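Local coordinates for Udp-n-acetylglucosamine pyrophosphorylase (Trypanosoma brucei, PDB 4BQH), which probably catalyses the reaction of UTP with N-acetyl-alpha-D-glucosamine 1-phosphate to give UDP-N-acetylglucosamine and diphosphate, the last step in making this nucleotide sugar, at residues F116-G121 / V174-M179; M149-K154 / L284-A289; Q183-T188 / F207-S212. All coordinates share one frame; numbering follows the deposited sequence.

Contact 1: F116-G121 / V174-M179; sequences FLILAG and VQLLVM
F116 N donates to Q175 O and F116 O accepts from L177 N, at 2.8 and 2.9 Å, within the parallel pairing of strands 114-119 and 175-180. The pattern repeats two residues on: I118 N reaches L177 O at 2.7 Å, almost collinear with the carbonyl (C=O...N 178°), and I118 O takes M179 N. F116, I118 and L177 each spend both N-H and C=O across this edge, F116 bridging Q175 and L177, and I118 bridging L177 and M179. The alternate residue L117 turns to the other neighbour, strand 275-280, where it is hydrogen-bonded to the backbones of Q277 and G279; L117 CA still lies 3.3 Å from L177 O as a C-H...O contact. At the C-terminal end the last bond is bent: A120 N is 2.9 Å from M179 O, but the N-H...O angle falls to 135°.

Side chains sort onto two faces. On that of F116 and I118, I118 CD1 meets L176 CD1 at 3.6 Å. On that of L117 and L119, M179 folds at chi3 (79°), which places CE 3.7 Å from L119 CD2, the two side chains side by side; V241 of helix 241-246 packs on this face.

The pair lies inside the central sheet of a GT-A-clan nucleotidyltransferase, between strands 275-280 and 205-209. Four well-directed bonds and one bent one imply a strand interior satisfied by backbone partners, while side-chain amides serve the ends: N184 at A120 O, Q159 at V174 N and Q204 at V174 O.

Contact 2: M149-K154 / L284-A289; sequences MMHCEK and LLANVA
K154 NZ donates to A286 O at 2.8 Å, meeting a lone pair in the carbonyl plane at a C=O...N angle of 136°. A second, weak bond runs from the same nitrogen to L284 O at 3.2 Å. One water closes a small triangle with K154 NZ and L284 O: it accepts from K154 NZ at 2.9 Å and donates to L284 O. The ammonium therefore has three polar partners, two of them main-chain carbonyls of the loop that follows strand 275-280. The lysine chain is extended beyond CG, and NZ arrives at the loop while CD passes 3.8 Å from V288 CG2.

Beyond this polar group the contact is van der Waals packing. V288 CG2 sits over one face of the H151 imidazole, a CH-pi contact 3.8 Å from the centroid and 25° off the ring normal, displaced toward the rim on the CD2 and NE2 side. The A286 methyl approaches the same ring obliquely, with CB 3.7 Å from H151 CE1. One turn away from K154, M150 bends at chi3 (-65°), and its CE touches L284 CD1 at 3.6 Å.

These contacts fix the irregular segment 284-289 against helix 147-166. F116 lies on V288, and helix 448-471 packs on L284 and L285. N287, the centre of an inverse gamma turn, directs its side chain to R158 and E433. With the lysine charge met by two main-chain carbonyls, one weakly, and a water, the chemistry is consistent with an ammonium that holds the loop by its backbone, while the V288 methyl rests on the H151 ring.

Contact 3: Q183-T188 / F207-S212; sequences QNDAET and FFAQSS
D185 meets F207 within a beta-alpha-beta unit, strand 175-180, helix 185-194 and strand 205-209, where the first turn of the helix lies against the end of the last strand. The D185 carboxylate and the F207 ring are nearly perpendicular, with planes 86° apart, and the two side chains cross obliquely. Contact is made at the base of the phenylalanine, since D185 OD2 lies 3.9 Å from F207 CB. D185 CG stands anti to its backbone N (chi1 -180°), which directs the carboxyl group toward the strand.

The polar link from D185 to this strand runs through a water. It donates to D185 OD2 at 2.8 Å and, weakly, to F207 O at 3.2 Å, so a single molecule spans from the carboxylate to the main chain. OD2 is also hydrogen-bonded to T180 OG1 at the end of strand 175-180, and OD1 is engaged by Q189 one turn further along the helix; R249 supplies a further donor to F207 O. The carboxylate thereby joins the helix start to both strands of the unit.

T188, one turn after N184, brings CG2 to F207 CE1 at 4.1 Å, an approach oblique to the ring. Beyond the segments F192 meets the F207 ring edge-to-face, and V178 also touches this side chain. A209 completes the contact with a light touch at the D185 carboxylate. Further on, segment 207-212 carries S211 of the pocket occupied by the allosteric inhibitor.

Beside CG2, T188 OG1 donates to N184 O at 2.7 Å from 40° above the carbonyl plane, and the same oxygen also accepts T188 N at 3.0 Å.

In the fold
From the N terminus, strand 114-119 comes first, then helix 147-166 and strand 175-180. Contact 1 closes the 52-residue excursion between the two strands, and helix 147-166 lies within it. Contact 2 opens on that helix and closes only at 284-289, so the two contacts cross along the chain. Contact 3 follows contact 1 in series and is nested inside the long loop closed by contact 2. In space, F116 CD2 packs on V288 CG1 at 3.7 Å, joining contacts 1 and 2, while a probable hydrogen bond from F208 N to V178 O links contact 1 to strand 205-209. Contacts 2 and 3 do not touch; their centres lie about 20 Å apart.

Contact 1: F116-G121 / V174-M179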
loop_
_atom_site.group_PDB
_atom_site.type_symbol
_atom_site.label_atom_id
_atom_site.label_comp_id
_atom_site.label_asym_id
_atom_site.label_seq_id
_atom_site.Cartn_x
_atom_site.Cartn_y
_atom_site.Cartn_z
ATOM N N PHE A 116 5.727 -0.749 -8.117
ATOM C CA PHE A 116 4.790 -1.046 -7.028
ATOM C C PHE A 116 5.530 -0.793 -5.723
ATOM O O PHE A 116 6.573 -1.385 -5.487
ATOM C CB PHE A 116 4.264 -2.499 -7.054
ATOM C CG PHE A 116 3.158 -2.721 -6.068
ATOM C CD1 PHE A 116 3.439 -2.890 -4.713
ATOM C CD2 PHE A 116 1.833 -2.682 -6.482
ATOM C CE1 PHE A 116 2.406 -3.033 -3.791
ATOM C CE2 PHE A 116 0.797 -2.822 -5.559
ATOM C CZ PHE A 116 1.087 -2.976 -4.220
ATOM N N LEU A 117 4.978 0.074 -4.881
ATOM C CA LEU A 117 5.616 0.451 -3.623
ATOM C C LEU A 117 4.864 -0.281 -2.507
ATOM O O LEU A 117 3.667 -0.029 -2.276
ATOM C CB LEU A 117 5.547 1.970 -3.449
ATOM C CG LEU A 117 6.316 2.648 -2.307
ATOM C CD1 LEU A 117 6.271 4.164 -2.486
ATOM C CD2 LEU A 117 5.770 2.234 -0.939
ATOM N N ILE A 118 5.537 -1.225 -1.848
ATOM C CA ILE A 118 4.896 -1.941 -0.728
ATOM C C ILE A 118 5.209 -1.224 0.587
ATOM O O ILE A 118 6.392 -1.026 0.931
ATOM C CB ILE A 118 5.467 -3.369 -0.538
ATOM C CG1 ILE A 118 5.332 -4.213 -1.790
ATOM C CG2 ILE A 118 4.755 -4.028 0.653
ATOM C CD1 ILE A 118 5.929 -5.619 -1.637
ATOM N N LEU A 119 4.173 -0.831 1.339
ATOM C CA LEU A 119 4.387 -0.222 2.666
ATOM C C LEU A 119 4.699 -1.356 3.637
ATOM O O LEU A 119 3.818 -2.201 3.943
ATOM C CB LEU A 119 3.134 0.563 3.096
ATOM C CG LEU A 119 2.615 1.615 2.104
ATOM C CD1 LEU A 119 1.205 2.043 2.484
ATOM C CD2 LEU A 119 3.536 2.826 2.064
ATOM N N ALA A 120 5.949 -1.380 4.094
ATOM C CA ALA A 120 6.510 -2.536 4.782
ATOM C C ALA A 120 7.190 -2.204 6.103
ATOM O O ALA A 120 8.130 -2.895 6.520
ATOM C CB ALA A 120 7.469 -3.271 3.854
ATOM N N GLY A 121 6.702 -1.163 6.772
ATOM C CA GLY A 121 7.313 -0.707 8.001
ATOM C C GLY A 121 6.722 -1.340 9.244
ATOM O O GLY A 121 7.309 -1.239 10.320
ATOM N N VAL A 174 8.259 -4.859 -13.546
ATOM C CA VAL A 174 7.675 -3.917 -12.586
ATOM C C VAL A 174 8.749 -3.683 -11.492
ATOM O O VAL A 174 9.214 -4.654 -10.872
ATOM C CB VAL A 174 6.414 -4.527 -11.938
ATOM C CG1 VAL A 174 5.918 -3.642 -10.779
ATOM C CG2 VAL A 174 5.327 -4.744 -12.982
ATOM N N GLN A 175 9.154 -2.434 -11.251
ATOM C CA GLN A 175 10.125 -2.162 -10.162
ATOM C C GLN A 175 9.402 -2.306 -8.836
ATOM O O GLN A 175 8.330 -1.721 -8.669
ATOM C CB GLN A 175 10.711 -0.760 -10.282
ATOM C CG GLN A 175 11.430 -0.517 -11.616
ATOM C CD GLN A 175 12.645 -1.404 -11.780
ATOM O OE1 GLN A 175 13.407 -1.617 -10.836
ATOM N NE2 GLN A 175 12.821 -1.954 -12.986
ATOM N N LEU A 176 9.974 -3.096 -7.925
ATOM C CA LEU A 176 9.387 -3.318 -6.617
ATOM C C LEU A 176 10.142 -2.443 -5.622
ATOM O O LEU A 176 11.376 -2.531 -5.490
ATOM C CB LEU A 176 9.493 -4.803 -6.214
ATOM C CG LEU A 176 8.917 -5.126 -4.827
ATOM C CD1 LEU A 176 7.444 -4.742 -4.731
ATOM C CD2 LEU A 176 9.082 -6.593 -4.494
ATOM N N LEU A 177 9.392 -1.592 -4.929
ATOM C CA LEU A 177 9.963 -0.672 -3.947
ATOM C C LEU A 177 9.452 -1.127 -2.596
ATOM O O LEU A 177 8.232 -1.123 -2.366
ATOM C CB LEU A 177 9.470 0.753 -4.242
ATOM C CG LEU A 177 9.392 1.214 -5.701
ATOM C CD1 LEU A 177 8.906 2.663 -5.734
ATOM C CD2 LEU A 177 10.758 1.052 -6.354
ATOM N N VAL A 178 10.359 -1.568 -1.729
ATOM C CA VAL A 178 9.947 -2.116 -0.440
ATOM C C VAL A 178 10.268 -1.067 0.636
ATOM O O VAL A 178 11.440 -0.811 0.918
ATOM C CB VAL A 178 10.691 -3.444 -0.150
ATOM C CG1 VAL A 178 10.278 -4.010 1.210
ATOM C CG2 VAL A 178 10.387 -4.435 -1.258
ATOM N N MET A 179 9.232 -0.440 1.196
ATOM C CA MET A 179 9.461 0.647 2.140
ATOM C C MET A 179 9.528 0.116 3.563
ATOM O O MET A 179 8.520 -0.148 4.208
ATOM C CB MET A 179 8.430 1.785 2.019
ATOM C CG MET A 179 8.952 3.014 2.782
ATOM S SD MET A 179 7.856 4.436 2.601
ATOM C CE MET A 179 6.590 4.019 3.774
#

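Contact 2: M149-K154 / L284-A289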
loop_
_atom_site.group_PDB
_atom_site.type_symbol
_atom_site.label_atom_id
_atom_site.label_comp_id
_atom_site.label_asym_id
_atom_site.label_seq_id
_atom_site.Cartn_x
_atom_site.Cartn_y
_atom_site.Cartn_z
ATOM N N MET A 149 6.010 -13.111 -0.357
ATOM C CA MET A 149 6.120 -14.055 -1.454
ATOM C C MET A 149 4.945 -13.949 -2.406
ATOM O O MET A 149 5.140 -13.929 -3.617
ATOM C CB MET A 149 6.247 -15.489 -0.925
ATOM C CG MET A 149 6.356 -16.523 -2.030
ATOM S SD MET A 149 6.985 -18.026 -1.270
ATOM C CE MET A 149 7.163 -19.060 -2.719
ATOM N N MET A 150 3.728 -13.852 -1.865
ATOM C CA MET A 150 2.537 -13.761 -2.713
ATOM C C MET A 150 2.506 -12.444 -3.511
ATOM O O MET A 150 2.103 -12.447 -4.671
ATOM C CB MET A 150 1.247 -14.002 -1.930
ATOM C CG MET A 150 1.041 -15.488 -1.589
ATOM S SD MET A 150 -0.426 -15.838 -0.589
ATOM C CE MET A 150 0.025 -15.000 0.916
ATOM N N HIS A 151 2.945 -11.346 -2.902
ATOM C CA HIS A 151 3.094 -10.084 -3.651
ATOM C C HIS A 151 4.015 -10.228 -4.828
ATOM O O HIS A 151 3.675 -9.789 -5.930
ATOM C CB HIS A 151 3.557 -8.924 -2.772
ATOM C CG HIS A 151 2.428 -8.019 -2.312
ATOM N ND1 HIS A 151 1.462 -8.446 -1.467
ATOM C CD2 HIS A 151 2.151 -6.685 -2.583
ATOM C CE1 HIS A 151 0.581 -7.422 -1.216
ATOM N NE2 HIS A 151 0.994 -6.353 -1.900
ATOM N N CYS A 152 5.171 -10.857 -4.623
ATOM C CA CYS A 152 6.158 -11.005 -5.695
ATOM C C CYS A 152 5.672 -11.935 -6.804
ATOM O O CYS A 152 5.958 -11.710 -7.985
ATOM C CB CYS A 152 7.499 -11.483 -5.135
ATOM S SG CYS A 152 8.276 -10.281 -4.024
ATOM N N GLU A 153 4.930 -12.972 -6.431
ATOM C CA GLU A 153 4.382 -13.870 -7.418
ATOM C C GLU A 153 3.301 -13.193 -8.245
ATOM O O GLU A 153 3.180 -13.453 -9.437
ATOM C CB GLU A 153 3.846 -15.133 -6.745
ATOM C CG GLU A 153 4.972 -16.040 -6.321
ATOM C CD GLU A 153 4.499 -17.344 -5.690
ATOM O OE1 GLU A 153 3.279 -17.582 -5.599
ATOM O OE2 GLU A 153 5.381 -18.129 -5.288
ATOM N N LYS A 154 2.528 -12.284 -7.635
ATOM C CA LYS A 154 1.561 -11.518 -8.415
ATOM C C LYS A 154 2.288 -10.659 -9.459
ATOM O O LYS A 154 1.856 -10.581 -10.604
ATOM C CB LYS A 154 0.679 -10.649 -7.507
ATOM C CG LYS A 154 -0.326 -11.472 -6.688
ATOM C CD LYS A 154 -1.032 -10.622 -5.622
ATOM C CE LYS A 154 -2.152 -11.408 -4.935
ATOM N NZ LYS A 154 -2.792 -10.578 -3.850
ATOM N N LEU A 284 -4.150 -9.042 1.919
ATOM C CA LEU A 284 -3.993 -10.334 1.265
ATOM C C LEU A 284 -4.577 -10.338 -0.142
ATOM O O LEU A 284 -4.125 -11.113 -1.002
ATOM C CB LEU A 284 -4.686 -11.433 2.080
ATOM C CG LEU A 284 -4.481 -12.877 1.588
ATOM C CD1 LEU A 284 -3.020 -13.319 1.675
ATOM C CD2 LEU A 284 -5.362 -13.840 2.396
ATOM N N LEU A 285 -5.598 -9.507 -0.369
ATOM C CA LEU A 285 -6.288 -9.491 -1.653
ATOM C C LEU A 285 -5.761 -8.427 -2.639
ATOM O O LEU A 285 -6.416 -8.142 -3.641
ATOM C CB LEU A 285 -7.782 -9.286 -1.445
ATOM C CG LEU A 285 -8.664 -10.484 -1.050
ATOM C CD1 LEU A 285 -8.053 -11.458 -0.049
ATOM C CD2 LEU A 285 -9.962 -9.884 -0.529
ATOM N N ALA A 286 -4.577 -7.897 -2.374
ATOM C CA ALA A 286 -4.073 -6.743 -3.123
ATOM C C ALA A 286 -3.955 -7.077 -4.608
ATOM O O ALA A 286 -3.398 -8.122 -4.981
ATOM C CB ALA A 286 -2.729 -6.305 -2.579
ATOM N N ASN A 287 -4.546 -6.217 -5.442
ATOM C CA ASN A 287 -4.494 -6.419 -6.866
ATOM C C ASN A 287 -3.226 -5.709 -7.350
ATOM O O ASN A 287 -3.239 -4.538 -7.752
ATOM C CB ASN A 287 -5.765 -5.893 -7.517
ATOM C CG ASN A 287 -5.889 -6.301 -8.963
ATOM O OD1 ASN A 287 -4.949 -6.834 -9.546
ATOM N ND2 ASN A 287 -7.043 -6.057 -9.545
ATOM N N VAL A 288 -2.123 -6.449 -7.281
ATOM C CA VAL A 288 -0.771 -5.910 -7.480
ATOM C C VAL A 288 -0.474 -5.719 -8.973
ATOM O O VAL A 288 -0.661 -6.643 -9.771
ATOM C CB VAL A 288 0.276 -6.852 -6.847
ATOM C CG1 VAL A 288 1.687 -6.353 -7.105
ATOM C CG2 VAL A 288 0.013 -6.988 -5.359
ATOM N N ALA A 289 0.012 -4.524 -9.332
ATOM C CA ALA A 289 0.200 -4.133 -10.742
ATOM C C ALA A 289 -1.089 -4.330 -11.551
ATOM O O ALA A 289 -1.106 -4.977 -12.591
ATOM C CB ALA A 289 1.395 -4.863 -11.365
HETATM O O HOH W 1 -1.725 -12.285 -1.714
#

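Contact 3: Q183-T188 / F207-S212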
loop_
_atom_site.group_PDB
_atom_site.type_symbol
_atom_site.label_atom_id
_atom_site.label_comp_id
_atom_site.label_asym_id
_atom_site.label_seq_id
_atom_site.Cartn_x
_atom_site.Cartn_y
_atom_site.Cartn_z
ATOM N N GLN A 183 14.512 0.248 11.594
ATOM C CA GLN A 183 14.820 -0.907 12.417
ATOM C C GLN A 183 14.659 -2.254 11.736
ATOM O O GLN A 183 15.378 -3.179 12.068
ATOM C CB GLN A 183 14.046 -0.860 13.724
ATOM C CG GLN A 183 14.589 0.218 14.645
ATOM C CD GLN A 183 13.975 0.181 16.029
ATOM O OE1 GLN A 183 12.754 0.029 16.187
ATOM N NE2 GLN A 183 14.820 0.330 17.048
ATOM N N ASN A 184 13.739 -2.368 10.774
ATOM C CA ASN A 184 13.472 -3.663 10.150
ATOM C C ASN A 184 14.104 -3.865 8.772
ATOM O O ASN A 184 13.920 -4.910 8.142
ATOM C CB ASN A 184 11.960 -4.003 10.174
ATOM C CG ASN A 184 11.165 -3.378 9.024
ATOM O OD1 ASN A 184 11.715 -2.804 8.081
ATOM N ND2 ASN A 184 9.844 -3.509 9.106
ATOM N N ASP A 185 14.870 -2.874 8.322
ATOM C CA ASP A 185 15.374 -2.902 6.952
ATOM C C ASP A 185 16.310 -4.083 6.702
ATOM O O ASP A 185 16.119 -4.853 5.763
ATOM C CB ASP A 185 16.018 -1.571 6.558
ATOM C CG ASP A 185 16.537 -1.587 5.130
ATOM O OD1 ASP A 185 17.660 -2.087 4.903
ATOM O OD2 ASP A 185 15.820 -1.147 4.219
ATOM N N ALA A 186 17.295 -4.243 7.587
ATOM C CA ALA A 186 18.291 -5.301 7.419
ATOM C C ALA A 186 17.661 -6.681 7.424
ATOM O O ALA A 186 17.974 -7.513 6.579
ATOM C CB ALA A 186 19.351 -5.186 8.509
ATOM N N GLU A 187 16.766 -6.935 8.372
ATOM C CA GLU A 187 16.140 -8.242 8.455
ATOM C C GLU A 187 15.236 -8.481 7.240
ATOM O O GLU A 187 15.134 -9.609 6.762
ATOM C CB GLU A 187 15.411 -8.439 9.796
ATOM C CG GLU A 187 14.084 -7.712 9.945
ATOM C CD GLU A 187 13.482 -7.861 11.338
ATOM O OE1 GLU A 187 13.320 -9.001 11.811
ATOM O OE2 GLU A 187 13.175 -6.829 11.958
ATOM N N THR A 188 14.628 -7.412 6.719
ATOM C CA THR A 188 13.816 -7.534 5.496
ATOM C C THR A 188 14.679 -7.910 4.275
ATOM O O THR A 188 14.344 -8.828 3.520
ATOM C CB THR A 188 12.975 -6.267 5.229
ATOM O OG1 THR A 188 12.132 -6.005 6.373
ATOM C CG2 THR A 188 12.071 -6.464 3.967
ATOM N N PHE A 207 15.066 -1.555 -1.751
ATOM C CA PHE A 207 14.691 -1.380 -0.346
ATOM C C PHE A 207 15.009 0.041 0.087
ATOM O O PHE A 207 16.094 0.553 -0.177
ATOM C CB PHE A 207 15.468 -2.352 0.535
ATOM C CG PHE A 207 15.229 -3.784 0.198
ATOM C CD1 PHE A 207 14.122 -4.462 0.701
ATOM C CD2 PHE A 207 16.119 -4.455 -0.642
ATOM C CE1 PHE A 207 13.914 -5.800 0.359
ATOM C CE2 PHE A 207 15.924 -5.776 -0.978
ATOM C CZ PHE A 207 14.813 -6.449 -0.474
ATOM N N PHE A 208 14.067 0.692 0.751
ATOM C CA PHE A 208 14.284 2.059 1.192
ATOM C C PHE A 208 13.554 2.302 2.495
ATOM O O PHE A 208 12.360 2.047 2.591
ATOM C CB PHE A 208 13.916 3.091 0.089
ATOM C CG PHE A 208 12.444 3.209 -0.224
ATOM C CD1 PHE A 208 11.714 2.133 -0.784
ATOM C CD2 PHE A 208 11.789 4.427 -0.011
ATOM C CE1 PHE A 208 10.358 2.278 -1.079
ATOM C CE2 PHE A 208 10.435 4.587 -0.322
ATOM C CZ PHE A 208 9.724 3.509 -0.856
ATOM N N ALA A 209 14.279 2.803 3.489
ATOM C CA ALA A 209 13.689 2.975 4.822
ATOM C C ALA A 209 12.989 4.303 4.962
ATOM O O ALA A 209 13.495 5.350 4.504
ATOM C CB ALA A 209 14.766 2.866 5.889
ATOM N N GLN A 210 11.833 4.260 5.609
ATOM C CA GLN A 210 11.103 5.470 5.963
ATOM C C GLN A 210 11.679 6.011 7.249
ATOM O O GLN A 210 12.459 5.324 7.946
ATOM C CB GLN A 210 9.610 5.157 6.167
ATOM C CG GLN A 210 9.308 4.158 7.274
ATOM C CD GLN A 210 7.895 3.655 7.152
ATOM O OE1 GLN A 210 6.941 4.359 7.517
ATOM N NE2 GLN A 210 7.740 2.483 6.541
ATOM N N SER A 211 11.255 7.219 7.585
ATOM C CA SER A 211 11.588 7.814 8.872
ATOM C C SER A 211 10.407 7.811 9.817
ATOM O O SER A 211 9.262 7.981 9.416
ATOM C CB SER A 211 12.120 9.224 8.664
ATOM O OG SER A 211 13.365 9.109 7.971
ATOM N N SER A 212 10.696 7.615 11.094
ATOM C CA SER A 212 9.696 7.773 12.127
ATOM C C SER A 212 9.542 9.267 12.455
ATOM O O SER A 212 10.302 10.118 11.971
ATOM C CB SER A 212 10.109 6.982 13.355
ATOM O OG SER A 212 11.357 7.459 13.847
HETATM O O HOH W 2 17.647 0.257 2.605
#